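Local coordinates for protein 2-nitrobenzoate nitroreductase (Pseudomonas fluorescens, PDB 4Z85) that reduces the nitro group of 2-nitrobenzoate as a flavoredoxin-family flavoprotein that probably uses FMN as its cofactor, at residues Q13-W16 with L17-S21; L169-E172 with E173-R176; C194-T197 with D198-R201. All coordinates share one frame; numbering follows the deposited sequence.

The three contacts are local ones that follow one another along the chain: contact 1 in helix 11-21 near the N-terminus, contact 2 in the turn between strands 170-171 and 176-177, and contact 3 in the bend between strands 192-195 and 199-201. Contacts 1 and 2 lie on opposite sides of the chain's centre, with their own centres 37 Å apart. Contact 3 is 24 Å from contact 1 and 21 Å from contact 2, centre to centre, and within one chain none touches another. None belongs to the six-stranded antiparallel barrel, yet each meets the second subunit. Trp16 of contact 1 makes a cation-pi contact with Arg176 of the second subunit, so elements outside the barrel help join the two subunits.

Contact 1: Q13-W16 with L17-S21; sequences QKYW and LITGS
Thr19 is held to Tyr15, one helical turn earlier, through both its backbone and its side chain. Its hydroxyl OG1 donates to Tyr15 O at 2.8 Å, and its amide N donates to the same oxygen in a nearly straight bond, with an N-H...O angle of 167°. The two donors come from opposite faces of the carbonyl plane, so this oxygen is gripped twice. The torsion of Thr19 explains the hydroxyl bond: with chi1 at 58°, OG1 sits between the backbone N and the carbonyl carbon and turns back toward the preceding turn. The methyl CG2 then lies over one face of the Tyr15 ring, a CH-pi contact in which CG2 is 3.9 Å from the ring centroid, 26° off the normal and displaced toward the rim, nearest to CE1. Trp16 borders that ring: its CD1 lies at the edge of the Tyr15 ring, while Tyr15 CD2 stands over a face of the indole. Leu17 continues the regular helical pattern, its N donating to Gln13 O at 2.9 Å, and its CG packs 3.4 Å from Gln13 O. At the far end Ser21 OG donates to Leu17 O at 2.6 Å and is also hydrogen-bonded to Trp139 NE1 of the second subunit. These residues lie on helix 11-21, outside the barrel. Leu17 rests on Met6 and Leu9, earlier in the same chain, and the helix is flanked by the second subunit, where Tyr49 packs on Ile18 and Thr19, Leu175 packs on Leu17, and Arg176 makes a cation-pi contact with Trp16.

Contact 2: L169-E172 with E173-R176; sequences LIDE and EKLR
Asp171 and Arg176 form an antiparallel hydrogen-bonded pair, with Asp171 N donating to Arg176 O at 2.8 Å and Arg176 N returning a longer bond to Asp171 O at 3.3 Å, while Leu175 also faces Asp171, which makes the end of the turn a G1 beta bulge. Leu175 takes the positive backbone angles of that bulge position, phi 55° and psi 48°, and its N makes a weak, bent bond to Asp171 O. Among the side chains Asp171 does most. Its CG is anti to the backbone N (chi1 -173°), which carries the carboxylate over the turn, and OD1 accepts from Lys174 N at 3.2 Å. That donor stands well above the carboxylate plane. The other oxygen, OD2, lies against the aliphatic part of Lys174, 3.5 Å from its CB. The charged ends do not meet, since Asp171 OD2 and Lys174 NZ remain 5.1 Å apart; OD2 has instead a long, weak ion pair with Arg178 NH1. Ile170 CD1 lies 3.3 Å from Arg176 O. Leu175 CD2 comes beside Glu172 O. The turn joins the two short strands 170-171 and 176-177 into a hairpin. Leu169, just before it, packs on Pro136, Leu181 and Phe182, whereas Ile170 and Glu172 rest on Thr2 of the second subunit and Leu175 on Gln13 of that subunit, next to the helix it contributes.

Contact 3: C194-T197 with D198-R201; sequences CRTT and DRVR
Arg199 reaches back across the bend to the carbonyl of Thr196, its NE donating to Thr196 O at 2.8 Å with an N-H...O angle of 152°. The oxygen lies at the edge of the guanidinium, near its plane, while NE is tilted from the plane of the carbonyl. NH2 adds weak bonds to the same oxygen and to Thr196 OG1, the latter at 3.5 Å. With CG anti to the carbonyl carbon (chi1 -52°) and the chain fully extended from CG to NE, the Arg199 side chain lays NE beside Thr196 O and brings its head group alongside Thr196. Its main polar partners beyond the bend are Val179 O for NH1 and Phe182 O for NH2, and Thr196 OG1 has its stronger partner in Pro184 O. An alanine here would remove the guanidinium and would probably leave Thr196 O, Val179 O and Phe182 O without the NE, NH1 and NH2 donors that now reach them. Thr196 itself is the centre of an inverse gamma turn, closed by a weak bond from Thr197 N to Arg195 O. Two waters bridge backbone atoms of the bend: one lies 2.8 Å from Arg195 O and accepts from Asp198 N, and a second joins Thr197 O to Arg199 N. Asp198 OD2 bonds Thr197 OG1 of the second subunit, a bond repeated with the roles of the two subunits exchanged. Strand 192-195 pairs with strand 185-187, and Cys194 together with Arg199, Val200 and Arg201 pairs antiparallel with a strand of the second subunit, carrying the sheet across the dimer interface.

Contact 1: Q13-W16 with L17-S21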
loop_
_atom_site.group_PDB
_atom_site.type_symbol
_atom_site.label_atom_id
_atom_site.label_comp_id
_atom_site.label_asym_id
_atom_site.label_seq_id
_atom_site.Cartn_x
_atom_site.Cartn_y
_atom_site.Cartn_z
ATOM N N GLN A 13 18.207 -9.874 1.024
ATOM C CA GLN A 13 17.323 -10.997 1.298
ATOM C C GLN A 13 16.028 -10.504 1.954
ATOM O O GLN A 13 14.921 -10.943 1.597
ATOM C CB GLN A 13 18.029 -12.031 2.175
ATOM C CG GLN A 13 19.175 -12.735 1.436
ATOM C CD GLN A 13 19.999 -13.646 2.337
ATOM O OE1 GLN A 13 20.082 -13.445 3.551
ATOM N NE2 GLN A 13 20.607 -14.666 1.737
ATOM N N LYS A 14 16.183 -9.568 2.888
ATOM C CA LYS A 14 15.035 -8.939 3.535
ATOM C C LYS A 14 14.190 -8.205 2.507
ATOM O O LYS A 14 12.964 -8.343 2.493
ATOM C CB LYS A 14 15.488 -7.990 4.649
ATOM C CG LYS A 14 15.891 -8.733 5.927
ATOM C CD LYS A 14 16.341 -7.806 7.048
ATOM C CE LYS A 14 17.681 -7.185 6.756
ATOM N NZ LYS A 14 18.178 -6.350 7.883
ATOM N N TYR A 15 14.834 -7.438 1.638
ATOM C CA TYR A 15 14.115 -6.772 0.551
ATOM C C TYR A 15 13.300 -7.770 -0.269
ATOM O O TYR A 15 12.112 -7.553 -0.529
ATOM C CB TYR A 15 15.077 -6.014 -0.357
ATOM C CG TYR A 15 14.425 -5.497 -1.623
ATOM C CD1 TYR A 15 13.750 -4.274 -1.639
ATOM C CD2 TYR A 15 14.479 -6.230 -2.799
ATOM C CE1 TYR A 15 13.157 -3.804 -2.803
ATOM C CE2 TYR A 15 13.883 -5.767 -3.961
ATOM C CZ TYR A 15 13.226 -4.561 -3.956
ATOM O OH TYR A 15 12.650 -4.122 -5.129
ATOM N N TRP A 16 13.912 -8.877 -0.682
ATOM C CA TRP A 16 13.157 -9.810 -1.514
ATOM C C TRP A 16 12.003 -10.469 -0.777
ATOM O O TRP A 16 10.929 -10.654 -1.367
ATOM C CB TRP A 16 14.080 -10.876 -2.120
ATOM C CG TRP A 16 14.765 -10.342 -3.320
ATOM C CD1 TRP A 16 16.017 -9.817 -3.381
ATOM C CD2 TRP A 16 14.219 -10.238 -4.636
ATOM N NE1 TRP A 16 16.296 -9.400 -4.661
ATOM C CE2 TRP A 16 15.206 -9.647 -5.451
ATOM C CE3 TRP A 16 12.993 -10.596 -5.209
ATOM C CZ2 TRP A 16 15.005 -9.402 -6.812
ATOM C CZ3 TRP A 16 12.795 -10.355 -6.564
ATOM C CH2 TRP A 16 13.795 -9.759 -7.347
ATOM N N LEU A 17 12.189 -10.810 0.498
ATOM C CA LEU A 17 11.115 -11.487 1.227
ATOM C C LEU A 17 9.942 -10.524 1.543
ATOM O O LEU A 17 8.749 -10.895 1.432
ATOM C CB LEU A 17 11.641 -12.116 2.510
ATOM C CG LEU A 17 12.567 -13.325 2.296
ATOM C CD1 LEU A 17 13.021 -13.876 3.639
ATOM C CD2 LEU A 17 11.862 -14.403 1.485
ATOM N N ILE A 18 10.300 -9.295 1.906
ATOM C CA ILE A 18 9.293 -8.258 2.148
ATOM C C ILE A 18 8.523 -7.925 0.867
ATOM O O ILE A 18 7.288 -8.028 0.838
ATOM C CB ILE A 18 9.914 -6.964 2.699
ATOM C CG1 ILE A 18 10.549 -7.208 4.067
ATOM C CG2 ILE A 18 8.832 -5.862 2.786
ATOM C CD1 ILE A 18 11.443 -6.065 4.527
ATOM N N THR A 19 9.229 -7.548 -0.198
ATOM C CA THR A 19 8.516 -7.149 -1.422
ATOM C C THR A 19 7.795 -8.318 -2.082
ATOM O O THR A 19 6.815 -8.124 -2.815
ATOM C CB THR A 19 9.441 -6.489 -2.451
ATOM O OG1 THR A 19 10.515 -7.386 -2.797
ATOM C CG2 THR A 19 10.000 -5.163 -1.913
ATOM N N GLY A 20 8.260 -9.536 -1.834
ATOM C CA GLY A 20 7.533 -10.683 -2.330
ATOM C C GLY A 20 6.331 -11.100 -1.516
ATOM O O GLY A 20 5.498 -11.867 -2.028
ATOM N N SER A 21 6.236 -10.649 -0.256
ATOM C CA SER A 21 5.117 -11.087 0.582
ATOM C C SER A 21 4.032 -10.031 0.871
ATOM O O SER A 21 2.975 -10.372 1.414
ATOM C CB SER A 21 5.643 -11.635 1.915
ATOM O OG SER A 21 6.414 -10.651 2.580
#

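Contact 2: L169-E172 with E173-R176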
loop_
_atom_site.group_PDB
_atom_site.type_symbol
_atom_site.label_atom_id
_atom_site.label_comp_id
_atom_site.label_asym_id
_atom_site.label_seq_id
_atom_site.Cartn_x
_atom_site.Cartn_y
_atom_site.Cartn_z
ATOM N N LEU A 169 -13.633 8.397 -15.695
ATOM C CA LEU A 169 -13.354 7.657 -14.459
ATOM C C LEU A 169 -14.000 8.243 -13.209
ATOM O O LEU A 169 -13.817 7.719 -12.109
ATOM C CB LEU A 169 -11.844 7.561 -14.236
ATOM C CG LEU A 169 -11.068 6.841 -15.333
ATOM C CD1 LEU A 169 -9.591 6.781 -14.970
ATOM C CD2 LEU A 169 -11.640 5.441 -15.580
ATOM N N ILE A 170 -14.755 9.325 -13.362
ATOM C CA ILE A 170 -15.323 10.001 -12.203
ATOM C C ILE A 170 -16.801 10.307 -12.406
ATOM O O ILE A 170 -17.210 10.794 -13.461
ATOM C CB ILE A 170 -14.543 11.314 -11.884
ATOM C CG1 ILE A 170 -15.147 12.050 -10.685
ATOM C CG2 ILE A 170 -14.461 12.227 -13.107
ATOM C CD1 ILE A 170 -14.950 11.344 -9.345
ATOM N N ASP A 171 -17.601 9.976 -11.399
ATOM C CA ASP A 171 -18.999 10.380 -11.352
ATOM C C ASP A 171 -19.065 11.692 -10.571
ATOM O O ASP A 171 -19.230 11.692 -9.351
ATOM C CB ASP A 171 -19.855 9.289 -10.701
ATOM C CG ASP A 171 -21.346 9.578 -10.778
ATOM O OD1 ASP A 171 -21.729 10.746 -11.004
ATOM O OD2 ASP A 171 -22.138 8.625 -10.604
ATOM N N GLU A 172 -18.925 12.803 -11.285
ATOM C CA GLU A 172 -18.779 14.115 -10.658
ATOM C C GLU A 172 -19.999 14.501 -9.820
ATOM O O GLU A 172 -19.865 15.145 -8.778
ATOM C CB GLU A 172 -18.511 15.180 -11.723
ATOM C CG GLU A 172 -18.251 16.566 -11.156
ATOM C CD GLU A 172 -17.991 17.598 -12.236
ATOM O OE1 GLU A 172 -18.882 17.803 -13.090
ATOM O OE2 GLU A 172 -16.899 18.208 -12.227
ATOM N N GLU A 173 -21.186 14.100 -10.263
ATOM C CA GLU A 173 -22.394 14.396 -9.506
ATOM C C GLU A 173 -22.429 13.617 -8.198
ATOM O O GLU A 173 -22.884 14.131 -7.175
ATOM C CB GLU A 173 -23.646 14.093 -10.331
ATOM C CG GLU A 173 -24.121 15.272 -11.172
ATOM C CD GLU A 173 -25.330 14.938 -12.025
ATOM O OE1 GLU A 173 -26.175 14.134 -11.576
ATOM O OE2 GLU A 173 -25.438 15.483 -13.144
ATOM N N LYS A 174 -21.942 12.380 -8.227
ATOM C CA LYS A 174 -21.991 11.529 -7.044
ATOM C C LYS A 174 -20.730 11.670 -6.187
ATOM O O LYS A 174 -20.705 11.232 -5.039
ATOM C CB LYS A 174 -22.191 10.067 -7.455
ATOM C CG LYS A 174 -22.719 9.167 -6.341
ATOM C CD LYS A 174 -23.379 7.907 -6.896
ATOM C CE LYS A 174 -22.651 6.649 -6.440
ATOM N NZ LYS A 174 -23.346 5.403 -6.875
ATOM N N LEU A 175 -19.705 12.303 -6.753
ATOM C CA LEU A 175 -18.375 12.371 -6.137
ATOM C C LEU A 175 -17.854 10.974 -5.834
ATOM O O LEU A 175 -17.400 10.692 -4.725
ATOM C CB LEU A 175 -18.400 13.219 -4.865
ATOM C CG LEU A 175 -18.562 14.711 -5.131
ATOM C CD1 LEU A 175 -18.545 15.497 -3.833
ATOM C CD2 LEU A 175 -17.464 15.181 -6.063
ATOM N N ARG A 176 -17.947 10.095 -6.826
ATOM C CA ARG A 176 -17.454 8.731 -6.697
ATOM C C ARG A 176 -16.578 8.380 -7.877
ATOM O O ARG A 176 -16.913 8.686 -9.020
ATOM C CB ARG A 176 -18.607 7.728 -6.607
ATOM C CG ARG A 176 -19.434 7.848 -5.358
ATOM C CD ARG A 176 -18.559 7.729 -4.145
ATOM N NE ARG A 176 -19.271 8.111 -2.937
ATOM C CZ ARG A 176 -20.037 7.286 -2.235
ATOM N NH1 ARG A 176 -20.196 6.025 -2.632
ATOM N NH2 ARG A 176 -20.647 7.726 -1.142
#

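Contact 3: C194-T197 with D198-R201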
loop_
_atom_site.group_PDB
_atom_site.type_symbol
_atom_site.label_atom_id
_atom_site.label_comp_id
_atom_site.label_asym_id
_atom_site.label_seq_id
_atom_site.Cartn_x
_atom_site.Cartn_y
_atom_site.Cartn_z
ATOM N N CYS A 194 0.232 -6.865 -11.315
ATOM C CA CYS A 194 -1.093 -7.444 -11.387
ATOM C C CYS A 194 -2.058 -6.446 -12.003
ATOM O O CYS A 194 -2.211 -5.330 -11.517
ATOM C CB CYS A 194 -1.565 -7.863 -9.990
ATOM N N ARG A 195 -2.699 -6.831 -13.101
ATOM C CA ARG A 195 -3.735 -5.988 -13.669
ATOM C C ARG A 195 -5.011 -6.194 -12.863
ATOM O O ARG A 195 -5.269 -7.301 -12.395
ATOM C CB ARG A 195 -3.973 -6.345 -15.137
ATOM C CG ARG A 195 -2.758 -6.252 -16.047
ATOM C CD ARG A 195 -3.143 -6.956 -17.337
ATOM N NE ARG A 195 -2.183 -6.789 -18.407
ATOM C CZ ARG A 195 -2.196 -7.513 -19.518
ATOM N NH1 ARG A 195 -3.107 -8.469 -19.686
ATOM N NH2 ARG A 195 -1.282 -7.297 -20.454
ATOM N N THR A 196 -5.804 -5.145 -12.689
ATOM C CA THR A 196 -6.999 -5.262 -11.860
ATOM C C THR A 196 -8.228 -5.600 -12.708
ATOM O O THR A 196 -9.244 -4.920 -12.672
ATOM C CB THR A 196 -7.220 -3.978 -11.037
ATOM O OG1 THR A 196 -7.095 -2.831 -11.882
ATOM C CG2 THR A 196 -6.158 -3.882 -9.938
ATOM N N THR A 197 -8.113 -6.697 -13.443
ATOM C CA THR A 197 -9.149 -7.128 -14.382
ATOM C C THR A 197 -9.978 -8.315 -13.890
ATOM O O THR A 197 -10.942 -8.716 -14.543
ATOM C CB THR A 197 -8.505 -7.521 -15.710
ATOM O OG1 THR A 197 -7.544 -8.553 -15.459
ATOM C CG2 THR A 197 -7.798 -6.324 -16.323
ATOM N N ASP A 198 -9.593 -8.892 -12.757
ATOM C CA ASP A 198 -10.278 -10.077 -12.238
ATOM C C ASP A 198 -10.759 -9.784 -10.820
ATOM O O ASP A 198 -10.013 -9.961 -9.852
ATOM C CB ASP A 198 -9.346 -11.291 -12.275
ATOM C CG ASP A 198 -9.986 -12.549 -11.709
ATOM O OD1 ASP A 198 -11.226 -12.585 -11.572
ATOM O OD2 ASP A 198 -9.241 -13.509 -11.413
ATOM N N ARG A 199 -11.986 -9.294 -10.708
ATOM C CA ARG A 199 -12.444 -8.752 -9.431
ATOM C C ARG A 199 -13.574 -9.542 -8.823
ATOM O O ARG A 199 -14.286 -10.281 -9.515
ATOM C CB ARG A 199 -12.902 -7.309 -9.596
ATOM C CG ARG A 199 -11.887 -6.451 -10.268
ATOM C CD ARG A 199 -12.392 -5.054 -10.405
ATOM N NE ARG A 199 -11.372 -4.219 -11.027
ATOM C CZ ARG A 199 -11.473 -2.902 -11.157
ATOM N NH1 ARG A 199 -12.546 -2.269 -10.696
ATOM N NH2 ARG A 199 -10.487 -2.217 -11.732
ATOM N N VAL A 200 -13.722 -9.387 -7.514
ATOM C CA VAL A 200 -14.894 -9.898 -6.818
ATOM C C VAL A 200 -15.379 -8.866 -5.825
ATOM O O VAL A 200 -14.613 -8.087 -5.248
ATOM C CB VAL A 200 -14.635 -11.214 -6.069
ATOM C CG1 VAL A 200 -14.298 -12.320 -7.037
ATOM C CG2 VAL A 200 -13.544 -11.055 -5.011
ATOM N N ARG A 201 -16.684 -8.871 -5.645
ATOM C CA ARG A 201 -17.341 -8.033 -4.674
ATOM C C ARG A 201 -17.557 -8.867 -3.427
ATOM O O ARG A 201 -18.148 -9.948 -3.493
ATOM C CB ARG A 201 -18.665 -7.530 -5.230
ATOM C CG ARG A 201 -19.401 -6.555 -4.359
ATOM C CD ARG A 201 -20.578 -6.011 -5.151
ATOM N NE ARG A 201 -20.800 -4.595 -4.886
ATOM C CZ ARG A 201 -21.633 -4.136 -3.963
ATOM N NH1 ARG A 201 -22.346 -4.987 -3.244
ATOM N NH2 ARG A 201 -21.773 -2.830 -3.783
HETATM O O HOH W 1 -7.437 -8.408 -10.934
HETATM O O HOH W 2 -13.628 -8.518 -13.060
#